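Local coordinates for beta subunit of a putative Aromatic-ring-hydroxylating dioxygenase (Novosphingobium aromaticivorans DSM 12444, PDB 3EBY), which is probably the beta subunit of an aromatic-ring-hydroxylating dioxygenase, though its own function has not been established, at residues V131-L136 with R142-T147. Residues are numbered along the deposited sequence; the frame is centred on the assembly and turned at random.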
ATOM      1  N   VAL A 131      -7.475 -13.668  -3.170  1.00 14.71           N
ATOM      2  CA  VAL A 131      -7.006 -15.068  -3.079  1.00 15.18           C
ATOM      3  C   VAL A 131      -6.995 -15.622  -4.501  1.00 15.71           C
ATOM      4  O   VAL A 131      -8.058 -15.783  -5.139  1.00 14.62           O
ATOM      5  CB  VAL A 131      -7.911 -15.908  -2.177  1.00 17.03           C
ATOM      6  CG1 VAL A 131      -7.446 -17.364  -2.139  1.00 17.60           C
ATOM      7  CG2 VAL A 131      -7.933 -15.302  -0.746  1.00 18.60           C
ATOM      8  N   ASP A 132      -5.794 -15.868  -5.011  1.00 16.38           N
ATOM      9  CA  ASP A 132      -5.587 -16.058  -6.436  1.00 16.62           C
ATOM     10  C   ASP A 132      -4.946 -17.400  -6.806  1.00 15.93           C
ATOM     11  O   ASP A 132      -4.134 -17.969  -6.042  1.00 13.10           O
ATOM     12  CB  ASP A 132      -4.671 -14.951  -6.984  1.00 16.11           C
ATOM     13  CG  ASP A 132      -5.220 -13.566  -6.770  1.00 17.21           C
ATOM     14  OD1 ASP A 132      -6.441 -13.363  -6.965  1.00 15.29           O
ATOM     15  OD2 ASP A 132      -4.404 -12.654  -6.458  1.00 15.90           O
ATOM     16  N   ARG A 133      -5.278 -17.847  -8.014  1.00 16.28           N
ATOM     17  CA  ARG A 133      -4.533 -18.886  -8.723  1.00 14.50           C
ATOM     18  C   ARG A 133      -4.092 -18.293 -10.051  1.00 18.27           C
ATOM     19  O   ARG A 133      -4.933 -17.856 -10.857  1.00 16.92           O
ATOM     20  CB  ARG A 133      -5.402 -20.120  -8.983  1.00 18.27           C
ATOM     21  CG  ARG A 133      -5.929 -20.757  -7.721  1.00 22.83           C
ATOM     22  CD  ARG A 133      -6.515 -22.147  -7.967  1.00 27.76           C
ATOM     23  NE  ARG A 133      -7.817 -22.110  -8.629  1.00 44.30           N
ATOM     24  CZ  ARG A 133      -8.132 -22.773  -9.744  1.00 49.57           C
ATOM     25  NH1 ARG A 133      -7.243 -23.571 -10.347  1.00 55.88           N
ATOM     26  NH2 ARG A 133      -9.367 -22.677 -10.238  1.00 42.29           N
ATOM     27  N   PHE A 134      -2.779 -18.152 -10.192  1.00 15.70           N
ATOM     28  CA  PHE A 134      -2.142 -17.615 -11.384  1.00 12.81           C
ATOM     29  C   PHE A 134      -1.613 -18.729 -12.299  1.00 14.34           C
ATOM     30  O   PHE A 134      -1.011 -19.708 -11.838  1.00 17.07           O
ATOM     31  CB  PHE A 134      -0.963 -16.715 -10.997  1.00 14.09           C
ATOM     32  CG  PHE A 134      -1.360 -15.387 -10.481  1.00 15.86           C
ATOM     33  CD1 PHE A 134      -1.577 -14.331 -11.361  1.00 22.81           C
ATOM     34  CD2 PHE A 134      -1.461 -15.157  -9.125  1.00 13.05           C
ATOM     35  CE1 PHE A 134      -1.947 -13.088 -10.898  1.00 18.50           C
ATOM     36  CE2 PHE A 134      -1.799 -13.885  -8.656  1.00 15.39           C
ATOM     37  CZ  PHE A 134      -2.047 -12.861  -9.565  1.00 17.51           C
ATOM     38  N   ASP A 135      -1.752 -18.506 -13.594  1.00 18.31           N
ATOM     39  CA  ASP A 135      -1.162 -19.349 -14.623  1.00 18.41           C
ATOM     40  C   ASP A 135       0.055 -18.584 -15.187  1.00 22.18           C
ATOM     41  O   ASP A 135      -0.108 -17.530 -15.822  1.00 19.50           O
ATOM     42  CB  ASP A 135      -2.204 -19.582 -15.711  1.00 18.80           C
ATOM     43  CG  ASP A 135      -1.678 -20.404 -16.884  1.00 22.43           C
ATOM     44  OD1 ASP A 135      -0.478 -20.777 -16.896  1.00 20.67           O
ATOM     45  OD2 ASP A 135      -2.511 -20.760 -17.761  1.00 20.06           O
ATOM     46  N   LEU A 136       1.264 -19.070 -14.869  1.00 21.23           N
ATOM     47  CA  LEU A 136       2.514 -18.429 -15.301  1.00 22.68           C
ATOM     48  C   LEU A 136       3.154 -19.191 -16.465  1.00 22.10           C
ATOM     49  O   LEU A 136       4.349 -19.030 -16.720  1.00 24.02           O
ATOM     50  CB  LEU A 136       3.532 -18.370 -14.142  1.00 22.83           C
ATOM     51  CG  LEU A 136       3.534 -17.119 -13.270  1.00 33.85           C
ATOM     52  CD1 LEU A 136       2.139 -16.658 -12.981  1.00 25.04           C
ATOM     53  CD2 LEU A 136       4.336 -17.353 -11.964  1.00 24.59           C
ATOM     54  N   ARG A 142      -1.438 -14.585 -16.104  1.00 16.86           N
ATOM     55  CA  ARG A 142      -2.882 -14.395 -16.188  1.00 15.06           C
ATOM     56  C   ARG A 142      -3.558 -15.105 -15.003  1.00 14.31           C
ATOM     57  O   ARG A 142      -3.055 -16.144 -14.522  1.00 16.29           O
ATOM     58  CB  ARG A 142      -3.426 -14.950 -17.523  1.00 16.74           C
ATOM     59  CG  ARG A 142      -2.966 -14.174 -18.789  1.00 17.45           C
ATOM     60  CD  ARG A 142      -3.864 -14.474 -19.980  1.00 18.31           C
ATOM     61  NE  ARG A 142      -3.730 -15.869 -20.367  1.00 19.50           N
ATOM     62  CZ  ARG A 142      -4.503 -16.510 -21.230  1.00 20.95           C
ATOM     63  NH1 ARG A 142      -5.485 -15.884 -21.871  1.00 17.26           N
ATOM     64  NH2 ARG A 142      -4.292 -17.803 -21.445  1.00 17.82           N
ATOM     65  N   LEU A 143      -4.692 -14.552 -14.562  1.00 15.59           N
ATOM     66  CA  LEU A 143      -5.488 -15.141 -13.497  1.00 15.81           C
ATOM     67  C   LEU A 143      -6.313 -16.320 -14.016  1.00 15.14           C
ATOM     68  O   LEU A 143      -7.050 -16.193 -14.989  1.00 15.18           O
ATOM     69  CB  LEU A 143      -6.428 -14.111 -12.882  1.00 16.70           C
ATOM     70  CG  LEU A 143      -5.817 -13.064 -11.945  1.00 13.81           C
ATOM     71  CD1 LEU A 143      -6.821 -11.899 -11.655  1.00 14.81           C
ATOM     72  CD2 LEU A 143      -5.321 -13.741 -10.647  1.00 15.68           C
ATOM     73  N   LYS A 144      -6.102 -17.477 -13.398  1.00 13.25           N
ATOM     74  CA  LYS A 144      -7.033 -18.625 -13.520  1.00 12.91           C
ATOM     75  C   LYS A 144      -8.271 -18.381 -12.618  1.00 15.16           C
ATOM     76  O   LYS A 144      -9.441 -18.600 -13.028  1.00 15.34           O
ATOM     77  CB  LYS A 144      -6.329 -19.917 -13.123  1.00 15.75           C
ATOM     78  CG  LYS A 144      -7.226 -21.163 -13.151  1.00 20.15           C
ATOM     79  CD  LYS A 144      -7.814 -21.415 -14.518  1.00 23.05           C
ATOM     80  CE  LYS A 144      -8.521 -22.774 -14.590  1.00 23.74           C
ATOM     81  NZ  LYS A 144      -9.028 -23.017 -15.970  1.00 19.97           N
ATOM     82  N   SER A 145      -8.020 -17.952 -11.389  0.50 15.26           N
ATOM     83  CA  SER A 145      -9.114 -17.584 -10.492  0.50 13.86           C
ATOM     84  C   SER A 145      -8.711 -16.493  -9.519  0.50 15.64           C
ATOM     85  O   SER A 145      -7.586 -16.472  -9.001  0.50 15.62           O
ATOM     86  CB  SER A 145      -9.629 -18.798  -9.713  0.50 17.53           C
ATOM     87  OG  SER A 145      -8.670 -19.274  -8.787  0.50 15.55           O
ATOM     88  N   ARG A 146      -9.646 -15.588  -9.280  1.00 15.28           N
ATOM     89  CA  ARG A 146      -9.488 -14.500  -8.254  1.00 14.39           C
ATOM     90  C   ARG A 146     -10.764 -14.402  -7.454  1.00 16.59           C
ATOM     91  O   ARG A 146     -11.875 -14.177  -8.009  1.00 15.44           O
ATOM     92  CB  ARG A 146      -9.145 -13.163  -8.911  1.00 15.09           C
ATOM     93  CG  ARG A 146      -9.338 -11.905  -8.014  1.00 16.55           C
ATOM     94  CD  ARG A 146      -8.470 -10.707  -8.470  1.00 12.22           C
ATOM     95  NE  ARG A 146      -7.057 -10.922  -8.090  1.00 14.41           N
ATOM     96  CZ  ARG A 146      -6.070 -10.059  -8.316  1.00 16.06           C
ATOM     97  NH1 ARG A 146      -6.314  -8.875  -8.882  1.00 18.44           N
ATOM     98  NH2 ARG A 146      -4.853 -10.328  -7.885  1.00 17.96           N
ATOM     99  N   THR A 147     -10.609 -14.547  -6.149  1.00 14.50           N
ATOM    100  CA  THR A 147     -11.676 -14.348  -5.212  1.00 16.86           C
ATOM    101  C   THR A 147     -11.316 -13.130  -4.346  1.00 16.65           C
ATOM    102  O   THR A 147     -10.258 -13.088  -3.748  1.00 15.66           O
ATOM    103  CB  THR A 147     -11.872 -15.588  -4.307  1.00 19.27           C
ATOM    104  OG1 THR A 147     -12.218 -16.739  -5.101  1.00 18.57           O
ATOM    105  CG2 THR A 147     -12.963 -15.329  -3.266  1.00 19.18           C
TER
HETATM  106  O   HOH W   1      -9.186 -17.954  -6.244  1.00 22.45           O
HETATM  107  O   HOH W   2      -1.964 -18.664 -19.689  1.00 39.75           O
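Asp132 and Arg146 form a buried, side-on salt bridge across a non-hydrogen-bonded pair of the antiparallel hairpin made by strands 122-135 and 142-150. Arg146 NE reaches Asp132 OD1 at 2.8 Å and Arg146 NH2 reaches OD2 of the same carboxylate at 2.8 Å, both nearly straight and close to the guanidinium plane. The carboxylate is turned 36° from that plane; OD1 is met on its syn side but well out of the carboxylate plane, and OD2 from above that plane. A bend at chi3 (-75°) swings the Arg146 guanidinium round to lie alongside the aspartate.

On the same face, Leu143 lays CD2 over the Phe134 ring, a CH-pi contact 3.7 Å from the centroid, while its other methyl, CD1, lies over the rim of one face of the Arg146 guanidinium. Ring and guanidinium stand almost perpendicular, 87° apart. Helix 8-28 packs over this side: Phe19 meets Phe134 edge-to-face, and Asn20 takes a further hydrogen bond from Arg146 NH2.

Between these two pairs, a classic beta bulge sets two residues, Lys144 and Ser145, against the single Arg133. Arg133 O accepts from Lys144 N at 2.8 Å and, on a lone pair, from Ser145 N at 3.1 Å. On the face opposite Phe134, Lys144 CG lies over the Arg133 guanidinium, and a water donates to Val131 O.

This is the curved sheet of an NTF2-like fold, whose concave side the helix covers. The two bonds to Asp132, with the one from NH2 to Asn20, hold the Arg146 guanidinium in a set rotation, and the paired charges probably keep Asp132 ionised despite its burial.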